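Local coordinates for protein metallophosphoesterase (Sphaerobacter thermophilus, PDB 3RQZ) that binds two zinc ions and, as a member of the YfcE family of metallophosphoesterases, probably hydrolyses phosphate esters, at residues 58-63 against 98-103; 117-120 against 125-128; 136-141 against 155-160. One frame throughout, in Å; residues are numbered along the deposited sequence.

Contact 1. Residues 58-63 against 98-103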
ATOM      1  N   ASN A  58      12.169   8.064  -4.448  1.00 20.80           N
ATOM      2  CA  ASN A  58      12.232   7.556  -5.827  1.00 21.57           C
ATOM      3  C   ASN A  58      10.920   6.990  -6.338  1.00 21.62           C
ATOM      4  O   ASN A  58      10.573   7.226  -7.499  1.00 23.24           O
ATOM      5  CB  ASN A  58      13.350   6.494  -5.967  1.00 21.95           C
ATOM      6  CG  ASN A  58      14.716   7.057  -5.677  1.00 23.57           C
ATOM      7  OD1 ASN A  58      15.136   8.055  -6.281  1.00 26.69           O
ATOM      8  ND2 ASN A  58      15.432   6.427  -4.749  1.00 25.52           N
ATOM      9  N   ILE A  59      10.209   6.226  -5.504  1.00 19.83           N
ATOM     10  CA  ILE A  59       8.963   5.583  -5.920  1.00 21.13           C
ATOM     11  C   ILE A  59       7.901   5.876  -4.863  1.00 20.15           C
ATOM     12  O   ILE A  59       7.996   5.407  -3.735  1.00 21.22           O
ATOM     13  CB  ILE A  59       9.112   4.036  -6.132  1.00 21.76           C
ATOM     14  CG1 ILE A  59      10.154   3.699  -7.209  1.00 24.17           C
ATOM     15  CG2 ILE A  59       7.736   3.380  -6.517  1.00 22.73           C
ATOM     16  CD1 ILE A  59       9.639   3.861  -8.599  1.00 28.17           C
ATOM     17  N   SER A  60       6.917   6.689  -5.221  1.00 19.90           N
ATOM     18  CA  SER A  60       5.809   7.019  -4.328  1.00 19.34           C
ATOM     19  C   SER A  60       4.643   7.377  -5.245  1.00 19.53           C
ATOM     20  O   SER A  60       4.640   8.444  -5.871  1.00 18.99           O
ATOM     21  CB  SER A  60       6.165   8.228  -3.439  1.00 19.64           C
ATOM     22  OG  SER A  60       5.104   8.546  -2.526  1.00 20.81           O
ATOM     23  N   VAL A  61       3.675   6.469  -5.377  1.00 19.40           N
ATOM     24  CA  VAL A  61       2.606   6.687  -6.313  1.00 19.17           C
ATOM     25  C   VAL A  61       1.305   6.975  -5.524  1.00 19.80           C
ATOM     26  O   VAL A  61       1.201   6.636  -4.352  1.00 20.86           O
ATOM     27  CB  VAL A  61       2.471   5.486  -7.352  1.00 18.71           C
ATOM     28  CG1 VAL A  61       3.771   5.343  -8.213  1.00 19.28           C
ATOM     29  CG2 VAL A  61       2.150   4.169  -6.661  1.00 19.67           C
ATOM     30  N   ILE A  62       0.354   7.654  -6.156  1.00 20.36           N
ATOM     31  CA  ILE A  62      -0.841   8.118  -5.480  1.00 20.30           C
ATOM     32  C   ILE A  62      -1.810   6.937  -5.408  1.00 20.14           C
ATOM     33  O   ILE A  62      -1.838   6.095  -6.330  1.00 21.47           O
ATOM     34  CB  ILE A  62      -1.463   9.328  -6.242  1.00 20.92           C
ATOM     35  CG1 ILE A  62      -2.621   9.921  -5.473  1.00 22.26           C
ATOM     36  CG2 ILE A  62      -1.970   8.955  -7.663  1.00 20.22           C
ATOM     37  CD1 ILE A  62      -2.417  11.345  -5.132  1.00 26.05           C
ATOM     38  N   GLY A  63      -2.554   6.843  -4.299  1.00 19.66           N
ATOM     39  CA  GLY A  63      -3.668   5.881  -4.175  1.00 18.70           C
ATOM     40  C   GLY A  63      -5.019   6.569  -4.339  1.00 19.01           C
ATOM     41  O   GLY A  63      -5.088   7.813  -4.413  1.00 19.11           O
ATOM     42  N   LEU A  98      -1.065  18.443   1.155  1.00 25.25           N
ATOM     43  CA  LEU A  98      -1.816  18.569  -0.096  1.00 25.10           C
ATOM     44  C   LEU A  98      -0.888  18.722  -1.309  1.00 24.34           C
ATOM     45  O   LEU A  98      -1.084  18.060  -2.322  1.00 23.66           O
ATOM     46  CB  LEU A  98      -2.823  19.734  -0.018  1.00 26.10           C
ATOM     47  CG  LEU A  98      -3.857  19.481   1.108  1.00 26.88           C
ATOM     48  CD1 LEU A  98      -4.587  20.783   1.523  1.00 30.70           C
ATOM     49  CD2 LEU A  98      -4.835  18.368   0.677  1.00 27.35           C
ATOM     50  N   GLN A  99       0.117  19.590  -1.208  1.00 24.47           N
ATOM     51  CA  GLN A  99       1.070  19.783  -2.321  1.00 24.52           C
ATOM     52  C   GLN A  99       1.827  18.504  -2.635  1.00 22.81           C
ATOM     53  O   GLN A  99       2.065  18.173  -3.798  1.00 22.30           O
ATOM     54  CB  GLN A  99       2.069  20.899  -2.005  1.00 25.69           C
ATOM     55  CG  GLN A  99       1.469  22.301  -2.009  1.00 28.99           C
ATOM     56  CD  GLN A  99       2.444  23.319  -1.439  1.00 34.97           C
ATOM     57  OE1 GLN A  99       3.638  23.072  -1.406  1.00 38.24           O
ATOM     58  NE2 GLN A  99       1.935  24.454  -0.973  1.00 37.27           N
ATOM     59  N   TYR A 100       2.219  17.774  -1.600  1.00 21.83           N
ATOM     60  CA  TYR A 100       2.948  16.554  -1.851  1.00 21.42           C
ATOM     61  C   TYR A 100       2.080  15.508  -2.579  1.00 21.04           C
ATOM     62  O   TYR A 100       2.514  14.887  -3.547  1.00 21.65           O
ATOM     63  CB  TYR A 100       3.510  15.956  -0.541  1.00 20.43           C
ATOM     64  CG  TYR A 100       4.162  14.615  -0.758  1.00 19.07           C
ATOM     65  CD1 TYR A 100       5.421  14.525  -1.360  1.00 18.78           C
ATOM     66  CD2 TYR A 100       3.531  13.435  -0.341  1.00 18.55           C
ATOM     67  CE1 TYR A 100       6.037  13.282  -1.583  1.00 18.32           C
ATOM     68  CE2 TYR A 100       4.120  12.191  -0.547  1.00 18.64           C
ATOM     69  CZ  TYR A 100       5.398  12.123  -1.174  1.00 19.47           C
ATOM     70  OH  TYR A 100       6.006  10.898  -1.369  1.00 20.61           O
ATOM     71  N   LEU A 101       0.887  15.273  -2.051  1.00 21.50           N
ATOM     72  CA  LEU A 101      -0.042  14.310  -2.658  1.00 21.54           C
ATOM     73  C   LEU A 101      -0.380  14.699  -4.086  1.00 21.93           C
ATOM     74  O   LEU A 101      -0.391  13.831  -4.950  1.00 22.27           O
ATOM     75  CB  LEU A 101      -1.289  14.111  -1.814  1.00 20.67           C
ATOM     76  CG  LEU A 101      -1.043  13.467  -0.438  1.00 20.40           C
ATOM     77  CD1 LEU A 101      -2.344  13.479   0.315  1.00 23.02           C
ATOM     78  CD2 LEU A 101      -0.432  12.039  -0.509  1.00 22.62           C
ATOM     79  N   GLU A 102      -0.627  15.996  -4.321  1.00 23.00           N
ATOM     80  CA  GLU A 102      -0.897  16.507  -5.656  1.00 23.87           C
ATOM     81  C   GLU A 102       0.258  16.266  -6.616  1.00 23.80           C
ATOM     82  O   GLU A 102       0.059  16.185  -7.836  1.00 23.84           O
ATOM     83  CB  GLU A 102      -1.240  18.008  -5.615  1.00 25.67           C
ATOM     84  CG  GLU A 102      -2.619  18.276  -5.011  1.00 31.65           C
ATOM     85  CD  GLU A 102      -2.860  19.740  -4.570  1.00 39.02           C
ATOM     86  OE1 GLU A 102      -2.028  20.624  -4.882  1.00 42.62           O
ATOM     87  OE2 GLU A 102      -3.895  20.003  -3.908  1.00 42.14           O
ATOM     88  N   SER A 103       1.472  16.126  -6.080  1.00 22.39           N
ATOM     89  CA  SER A 103       2.616  16.001  -6.975  1.00 21.47           C
ATOM     90  C   SER A 103       2.791  14.587  -7.497  1.00 21.13           C
ATOM     91  O   SER A 103       3.514  14.385  -8.490  1.00 21.63           O
ATOM     92  CB  SER A 103       3.894  16.485  -6.273  1.00 20.86           C
ATOM     93  OG  SER A 103       4.378  15.528  -5.327  1.00 21.69           O
TER
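The hydroxyls of S60 and Y100 meet between the edge strand 59-60 and the helix 95-103, S60 OG lying 2.8 Å from Y100 OH. With CG anti to the backbone N (chi1 175°), the tyrosine ring reaches out from the helix, and its phenol end comes nearest to the strand. S60 OG approaches the ring obliquely, while S60 CB lies 3.4 Å from Y100 OH. Y100 also touches V49, V52 and R53 of helix 45-55. Two residues on, I62 also points at the helix but brings a methyl instead of a hydroxyl. Its CG1 branch stands anti to the backbone N (chi1 -174°) and carries CD1 to the helix backbone, where it packs on the carbonyl oxygen L101 O at 3.2 Å, with L101 CB a looser apolar neighbour at 4.5 Å. V61, between them, turns its side chain the other way. The contact thus joins the outermost strand of the six-stranded sheet of the calcineurin-like fold to a covering helix. Its chemistry pairs one buried hydroxyl couple, in which each oxygen gives the other a polar neighbour, with a methyl group set against a helix carbonyl.

Contact 2. Residues 117-120 against 125-128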
ATOM      1  N   HIS A 117      -0.799   1.875  -7.883  1.00 20.80           N
ATOM      2  CA  HIS A 117      -1.562   1.554  -6.717  1.00 20.24           C
ATOM      3  C   HIS A 117      -2.498   0.373  -6.971  1.00 20.82           C
ATOM      4  O   HIS A 117      -2.649  -0.502  -6.126  1.00 22.04           O
ATOM      5  CB  HIS A 117      -2.404   2.765  -6.301  1.00 19.08           C
ATOM      6  CG  HIS A 117      -3.247   2.494  -5.100  1.00 18.43           C
ATOM      7  ND1 HIS A 117      -2.693   2.278  -3.858  1.00 18.05           N
ATOM      8  CD2 HIS A 117      -4.592   2.380  -4.946  1.00 17.43           C
ATOM      9  CE1 HIS A 117      -3.662   2.042  -2.986  1.00 20.31           C
ATOM     10  NE2 HIS A 117      -4.824   2.106  -3.621  1.00 19.53           N
ATOM     11  N   GLY A 118      -3.171   0.392  -8.106  1.00 21.07           N
ATOM     12  CA  GLY A 118      -4.240  -0.576  -8.382  1.00 21.69           C
ATOM     13  C   GLY A 118      -3.830  -1.549  -9.475  1.00 22.11           C
ATOM     14  O   GLY A 118      -3.487  -2.702  -9.207  1.00 23.43           O
ATOM     15  N   SER A 119      -3.838  -1.102 -10.722  1.00 22.26           N
ATOM     16  CA  SER A 119      -3.458  -2.003 -11.782  1.00 22.76           C
ATOM     17  C   SER A 119      -2.812  -1.243 -12.933  1.00 22.45           C
ATOM     18  O   SER A 119      -3.047  -0.032 -13.090  1.00 23.17           O
ATOM     19  CB  SER A 119      -4.677  -2.783 -12.285  1.00 21.64           C
ATOM     20  OG  SER A 119      -5.311  -2.037 -13.308  1.00 23.42           O
ATOM     21  N   PRO A 120      -1.983  -1.923 -13.748  1.00 23.37           N
ATOM     22  CA  PRO A 120      -1.416  -1.122 -14.844  1.00 24.07           C
ATOM     23  C   PRO A 120      -2.431  -0.706 -15.924  1.00 24.83           C
ATOM     24  O   PRO A 120      -2.176   0.259 -16.677  1.00 25.67           O
ATOM     25  CB  PRO A 120      -0.282  -2.009 -15.388  1.00 24.45           C
ATOM     26  CG  PRO A 120      -0.546  -3.357 -14.872  1.00 23.38           C
ATOM     27  CD  PRO A 120      -1.242  -3.185 -13.559  1.00 23.76           C
ATOM     28  N   TRP A 125      -7.400   2.715  -9.608  1.00 23.21           N
ATOM     29  CA  TRP A 125      -8.736   2.188  -9.295  1.00 23.65           C
ATOM     30  C   TRP A 125      -8.925   0.687  -9.289  1.00 23.61           C
ATOM     31  O   TRP A 125      -9.753   0.171  -8.511  1.00 24.77           O
ATOM     32  CB  TRP A 125      -9.730   2.764 -10.298  1.00 23.85           C
ATOM     33  CG  TRP A 125      -9.844   4.220 -10.270  1.00 25.51           C
ATOM     34  CD1 TRP A 125      -9.474   5.089 -11.263  1.00 26.50           C
ATOM     35  CD2 TRP A 125     -10.405   5.025  -9.213  1.00 26.89           C
ATOM     36  NE1 TRP A 125      -9.765   6.389 -10.884  1.00 27.09           N
ATOM     37  CE2 TRP A 125     -10.350   6.375  -9.642  1.00 27.75           C
ATOM     38  CE3 TRP A 125     -10.966   4.730  -7.958  1.00 26.00           C
ATOM     39  CZ2 TRP A 125     -10.821   7.440  -8.853  1.00 27.66           C
ATOM     40  CZ3 TRP A 125     -11.431   5.785  -7.175  1.00 28.97           C
ATOM     41  CH2 TRP A 125     -11.352   7.131  -7.633  1.00 28.18           C
ATOM     42  N   GLU A 126      -8.212  -0.027 -10.152  1.00 22.73           N
ATOM     43  CA  GLU A 126      -8.581  -1.440 -10.411  1.00 23.86           C
ATOM     44  C   GLU A 126      -7.918  -2.385  -9.418  1.00 23.48           C
ATOM     45  O   GLU A 126      -6.723  -2.293  -9.195  1.00 23.72           O
ATOM     46  CB  GLU A 126      -8.220  -1.853 -11.846  1.00 23.36           C
ATOM     47  CG  GLU A 126      -8.570  -3.324 -12.204  1.00 24.86           C
ATOM     48  CD  GLU A 126      -8.371  -3.646 -13.679  1.00 28.10           C
ATOM     49  OE1 GLU A 126      -7.239  -3.548 -14.198  1.00 27.69           O
ATOM     50  OE2 GLU A 126      -9.372  -4.010 -14.334  1.00 32.22           O
ATOM     51  N   TYR A 127      -8.700  -3.291  -8.838  1.00 23.77           N
ATOM     52  CA  TYR A 127      -8.158  -4.329  -7.932  1.00 24.80           C
ATOM     53  C   TYR A 127      -7.674  -5.519  -8.743  1.00 25.37           C
ATOM     54  O   TYR A 127      -8.314  -5.913  -9.713  1.00 27.71           O
ATOM     55  CB  TYR A 127      -9.205  -4.835  -6.939  1.00 25.24           C
ATOM     56  CG  TYR A 127      -9.822  -3.795  -6.031  1.00 26.31           C
ATOM     57  CD1 TYR A 127      -9.200  -3.432  -4.828  1.00 26.87           C
ATOM     58  CD2 TYR A 127     -11.040  -3.207  -6.355  1.00 27.81           C
ATOM     59  CE1 TYR A 127      -9.777  -2.480  -3.976  1.00 26.55           C
ATOM     60  CE2 TYR A 127     -11.630  -2.263  -5.525  1.00 28.29           C
ATOM     61  CZ  TYR A 127     -10.998  -1.913  -4.328  1.00 28.77           C
ATOM     62  OH  TYR A 127     -11.569  -0.984  -3.502  1.00 30.38           O
ATOM     63  N   ILE A 128      -6.553  -6.101  -8.350  1.00 25.38           N
ATOM     64  CA  ILE A 128      -6.129  -7.372  -8.928  1.00 25.71           C
ATOM     65  C   ILE A 128      -6.137  -8.437  -7.839  1.00 25.86           C
ATOM     66  O   ILE A 128      -5.273  -8.426  -6.953  1.00 25.82           O
ATOM     67  CB  ILE A 128      -4.714  -7.294  -9.518  1.00 25.00           C
ATOM     68  CG1 ILE A 128      -4.615  -6.123 -10.506  1.00 24.73           C
ATOM     69  CG2 ILE A 128      -4.341  -8.705 -10.120  1.00 26.00           C
ATOM     70  CD1 ILE A 128      -3.247  -5.967 -11.250  1.00 24.05           C
TER
HETATM   71  O   HOH W   1      -4.533  -4.388  -7.134  1.00 26.62           O
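G118 and E126 bring the two segments to their closest backbone approach, 4.9 Å between G118 CA and E126 CA, within the loop that follows strand 113-116 of the calcineurin-like metallophosphoesterase fold. Neither segment is regular, and they are joined here by a water that donates to G118 O and accepts from I128 N, at 2.9 Å from each. The glycine backbone packs on the carbonyl of E126, G118 C lying 3.0 Å from E126 O. The loop borders the zinc site: W125 O accepts from H150 NE2, and H150 is a zinc ligand. Among the side chains, S119 OG donates to E126 OE1 over 2.6 Å, meeting the oxygen on its anti side and 19° out of the carboxylate plane. CG of E126 lies anti to its own backbone N (chi1 180°) and the chain continues extended, which lays CB and CG alongside the serine before the carboxylate reaches OG. OE1 also accepts from N137 ND2, and OE2 forms a salt bridge with R121. Shortening E126 to an alanine is likely to leave S119 OG and N137 ND2 without their shared acceptor and R121 without its carboxylate mate. I128 also points toward the first segment; its CD1 lies 4.1 Å from P120 CD, the two side chains crossing at about a right angle, and 3.6 Å from S119 CB.

Contact 3. Residues 136-141 against 155-160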
ATOM      1  N   LEU A 136      -5.487  -9.910 -17.799  1.00 30.38           N
ATOM      2  CA  LEU A 136      -5.763  -8.701 -18.574  1.00 30.54           C
ATOM      3  C   LEU A 136      -4.691  -7.620 -18.339  1.00 29.40           C
ATOM      4  O   LEU A 136      -4.570  -6.669 -19.111  1.00 29.92           O
ATOM      5  CB  LEU A 136      -7.186  -8.187 -18.254  1.00 30.96           C
ATOM      6  CG  LEU A 136      -8.359  -9.057 -18.758  1.00 32.29           C
ATOM      7  CD1 LEU A 136      -9.651  -8.829 -17.952  1.00 33.77           C
ATOM      8  CD2 LEU A 136      -8.630  -8.904 -20.275  1.00 35.38           C
ATOM      9  N   ASN A 137      -3.906  -7.781 -17.277  1.00 27.66           N
ATOM     10  CA  ASN A 137      -2.952  -6.749 -16.850  1.00 26.82           C
ATOM     11  C   ASN A 137      -1.509  -6.968 -17.259  1.00 26.93           C
ATOM     12  O   ASN A 137      -0.731  -6.004 -17.353  1.00 26.97           O
ATOM     13  CB  ASN A 137      -3.085  -6.474 -15.343  1.00 25.64           C
ATOM     14  CG  ASN A 137      -4.093  -5.398 -15.054  1.00 25.34           C
ATOM     15  OD1 ASN A 137      -3.820  -4.223 -15.280  1.00 24.05           O
ATOM     16  ND2 ASN A 137      -5.268  -5.779 -14.555  1.00 26.73           N
ATOM     17  N   PHE A 138      -1.158  -8.216 -17.540  1.00 26.86           N
ATOM     18  CA  PHE A 138       0.184  -8.537 -18.049  1.00 28.11           C
ATOM     19  C   PHE A 138       0.547  -7.851 -19.365  1.00 28.88           C
ATOM     20  O   PHE A 138       1.661  -7.367 -19.489  1.00 29.91           O
ATOM     21  CB  PHE A 138       0.435 -10.049 -18.090  1.00 27.27           C
ATOM     22  CG  PHE A 138       0.871 -10.612 -16.761  1.00 27.74           C
ATOM     23  CD1 PHE A 138       2.189 -10.454 -16.326  1.00 27.36           C
ATOM     24  CD2 PHE A 138      -0.041 -11.293 -15.929  1.00 26.41           C
ATOM     25  CE1 PHE A 138       2.604 -10.945 -15.070  1.00 26.40           C
ATOM     26  CE2 PHE A 138       0.378 -11.796 -14.693  1.00 26.55           C
ATOM     27  CZ  PHE A 138       1.709 -11.628 -14.266  1.00 25.09           C
ATOM     28  N   PRO A 139      -0.403  -7.748 -20.323  1.00 30.16           N
ATOM     29  CA  PRO A 139      -0.121  -6.935 -21.525  1.00 29.91           C
ATOM     30  C   PRO A 139      -0.048  -5.426 -21.267  1.00 29.75           C
ATOM     31  O   PRO A 139       0.483  -4.691 -22.114  1.00 29.55           O
ATOM     32  CB  PRO A 139      -1.297  -7.255 -22.468  1.00 30.55           C
ATOM     33  CG  PRO A 139      -1.917  -8.539 -21.929  1.00 31.65           C
ATOM     34  CD  PRO A 139      -1.700  -8.443 -20.423  1.00 30.47           C
ATOM     35  N   ALA A 140      -0.554  -4.983 -20.114  1.00 29.44           N
ATOM     36  CA  ALA A 140      -0.618  -3.557 -19.756  1.00 29.57           C
ATOM     37  C   ALA A 140       0.677  -2.962 -19.138  1.00 29.74           C
ATOM     38  O   ALA A 140       0.751  -1.763 -18.876  1.00 30.14           O
ATOM     39  CB  ALA A 140      -1.846  -3.271 -18.842  1.00 29.23           C
ATOM     40  N   PHE A 141       1.684  -3.796 -18.888  1.00 29.53           N
ATOM     41  CA  PHE A 141       3.001  -3.301 -18.518  1.00 29.60           C
ATOM     42  C   PHE A 141       4.032  -4.090 -19.303  1.00 30.11           C
ATOM     43  O   PHE A 141       3.755  -5.219 -19.714  1.00 30.63           O
ATOM     44  CB  PHE A 141       3.249  -3.343 -16.996  1.00 29.41           C
ATOM     45  CG  PHE A 141       3.403  -4.732 -16.424  1.00 28.28           C
ATOM     46  CD1 PHE A 141       2.286  -5.518 -16.136  1.00 26.26           C
ATOM     47  CD2 PHE A 141       4.680  -5.247 -16.169  1.00 27.86           C
ATOM     48  CE1 PHE A 141       2.429  -6.813 -15.568  1.00 26.01           C
ATOM     49  CE2 PHE A 141       4.847  -6.529 -15.617  1.00 26.54           C
ATOM     50  CZ  PHE A 141       3.715  -7.329 -15.324  1.00 27.17           C
ATOM     51  N   LEU A 155       0.087 -10.774  -2.331  1.00 24.06           N
ATOM     52  CA  LEU A 155      -0.257 -11.592  -3.485  1.00 25.46           C
ATOM     53  C   LEU A 155       0.944 -11.657  -4.424  1.00 25.79           C
ATOM     54  O   LEU A 155       1.728 -10.700  -4.509  1.00 25.53           O
ATOM     55  CB  LEU A 155      -1.446 -10.947  -4.241  1.00 25.54           C
ATOM     56  CG  LEU A 155      -1.937 -11.558  -5.559  1.00 26.97           C
ATOM     57  CD1 LEU A 155      -3.473 -11.545  -5.671  1.00 27.50           C
ATOM     58  CD2 LEU A 155      -1.325 -10.858  -6.789  1.00 28.56           C
ATOM     59  N   TYR A 156       1.087 -12.787  -5.119  1.00 26.19           N
ATOM     60  CA  TYR A 156       1.935 -12.859  -6.287  1.00 26.86           C
ATOM     61  C   TYR A 156       1.344 -13.825  -7.316  1.00 27.50           C
ATOM     62  O   TYR A 156       0.738 -14.847  -6.968  1.00 27.96           O
ATOM     63  CB  TYR A 156       3.403 -13.214  -5.940  1.00 27.04           C
ATOM     64  CG  TYR A 156       3.649 -14.585  -5.328  1.00 27.84           C
ATOM     65  CD1 TYR A 156       3.712 -14.745  -3.939  1.00 28.69           C
ATOM     66  CD2 TYR A 156       3.845 -15.713  -6.138  1.00 26.88           C
ATOM     67  CE1 TYR A 156       3.932 -15.995  -3.371  1.00 30.82           C
ATOM     68  CE2 TYR A 156       4.093 -16.978  -5.586  1.00 30.02           C
ATOM     69  CZ  TYR A 156       4.138 -17.104  -4.201  1.00 31.07           C
ATOM     70  OH  TYR A 156       4.361 -18.323  -3.633  1.00 33.16           O
ATOM     71  N   ILE A 157       1.507 -13.486  -8.587  1.00 27.40           N
ATOM     72  CA  ILE A 157       1.122 -14.413  -9.671  1.00 28.32           C
ATOM     73  C   ILE A 157       2.122 -14.255 -10.821  1.00 28.47           C
ATOM     74  O   ILE A 157       2.521 -13.143 -11.117  1.00 27.25           O
ATOM     75  CB  ILE A 157      -0.334 -14.146 -10.137  1.00 28.31           C
ATOM     76  CG1 ILE A 157      -0.816 -15.237 -11.098  1.00 29.84           C
ATOM     77  CG2 ILE A 157      -0.480 -12.696 -10.732  1.00 28.35           C
ATOM     78  CD1 ILE A 157      -2.367 -15.228 -11.290  1.00 31.39           C
ATOM     79  N   ARG A 158       2.563 -15.370 -11.413  1.00 29.18           N
ATOM     80  CA  ARG A 158       3.374 -15.321 -12.638  1.00 30.29           C
ATOM     81  C   ARG A 158       2.498 -15.215 -13.906  1.00 30.45           C
ATOM     82  O   ARG A 158       1.320 -15.574 -13.907  1.00 30.02           O
ATOM     83  CB  ARG A 158       4.357 -16.502 -12.722  1.00 30.39           C
ATOM     84  CG  ARG A 158       5.520 -16.260 -13.691  1.00 34.51           C
ATOM     85  CD  ARG A 158       6.697 -17.196 -13.474  1.00 41.02           C
ATOM     86  NE  ARG A 158       6.253 -18.511 -13.047  1.00 44.73           N
ATOM     87  CZ  ARG A 158       6.339 -19.611 -13.781  1.00 49.95           C
ATOM     88  NH1 ARG A 158       5.882 -20.763 -13.291  1.00 52.13           N
ATOM     89  NH2 ARG A 158       6.900 -19.572 -14.995  1.00 53.28           N
ATOM     90  N   GLU A 159       3.085 -14.701 -14.975  1.00 30.50           N
ATOM     91  CA  GLU A 159       2.349 -14.459 -16.218  1.00 31.80           C
ATOM     92  C   GLU A 159       1.745 -15.741 -16.803  1.00 32.68           C
ATOM     93  O   GLU A 159       0.570 -15.755 -17.181  1.00 32.51           O
ATOM     94  CB  GLU A 159       3.257 -13.756 -17.226  1.00 31.53           C
ATOM     95  CG  GLU A 159       2.616 -13.443 -18.565  1.00 33.62           C
ATOM     96  CD  GLU A 159       3.551 -12.680 -19.508  1.00 37.26           C
ATOM     97  OE1 GLU A 159       4.772 -12.972 -19.526  1.00 40.48           O
ATOM     98  OE2 GLU A 159       3.074 -11.791 -20.240  1.00 36.55           O
ATOM     99  N   ASP A 160       2.525 -16.816 -16.855  1.00 33.39           N
ATOM    100  CA  ASP A 160       1.998 -18.070 -17.403  1.00 34.61           C
ATOM    101  C   ASP A 160       0.830 -18.639 -16.583  1.00 34.31           C
ATOM    102  O   ASP A 160      -0.095 -19.200 -17.156  1.00 34.10           O
ATOM    103  CB  ASP A 160       3.097 -19.123 -17.603  1.00 36.19           C
ATOM    104  CG  ASP A 160       3.806 -19.510 -16.308  1.00 37.70           C
ATOM    105  OD1 ASP A 160       3.572 -18.912 -15.243  1.00 39.96           O
ATOM    106  OD2 ASP A 160       4.628 -20.432 -16.374  1.00 40.73           O
TER
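F138 carries the whole of the first segment's contact, setting its ring against the turn where strand 154-158 runs straight into helix 159-163. This strand is the outermost of the five-stranded sheet of the calcineurin-like fold, and the first segment is the tail of helix 131-137 with the turn after it. N137 precedes the phenylalanine and faces elsewhere, its OD1 accepting from R121 N; its backbone O accepts from A140 N at 2.9 Å, closing the turn that presents the ring. F138 itself points toward the strand-helix junction. The first residue of the helix covers one face: E159 CA sits 3.6 Å from the ring centroid and only 14° off the ring normal, a CH-pi contact. E159 CB continues over the ring at 3.6 Å from F138 CD1. With CG anti to the backbone N (chi1 -180°) and the chain extended beyond it, the glutamate runs on past the ring toward F138 CB, and its carboxylate plane stands 31° from the ring plane. The acid's OE2 forms a salt bridge with R183 NH1, so the charged end is held while its aliphatic part packs on the phenylalanine. The far end of the F138 ring meets backbone: I157 O lies at the edge, in the ring plane, 3.6 Å from F138 CZ. Beside it, I157 CG2 approaches F138 CE2 to 4.2 Å. Beyond F138, P139 and A140 carry the turn on to F141, whose ring makes a cation-pi contact with R183 and packs on I185 of strand 184-188. R183 also ties the backbone of the first segment, its NH1 donating to F138 O and its NH2 to F141 O.

Contacts 1 and 2 are buried and contact 3 is only partly so, lying farthest from the centre of the chain. Contact 1 fastens a helix to the edge of the six-stranded sheet, whereas contact 3 works at the edge of the five-stranded one. Contact 2, within a single loop next to the zinc site, lies between them: H117 packs against I62 and G63 of contact 1, while P120 reaches N137 and A140 of contact 3 and E126 reaches N137. Contacts 1 and 3 do not touch, their nearest atoms being about 12 Å apart. Chemistry follows place: a hydroxyl pair with a methyl on a carbonyl, then a serine-carboxylate bond and a water, then an aromatic face over backbone and aliphatic carbons.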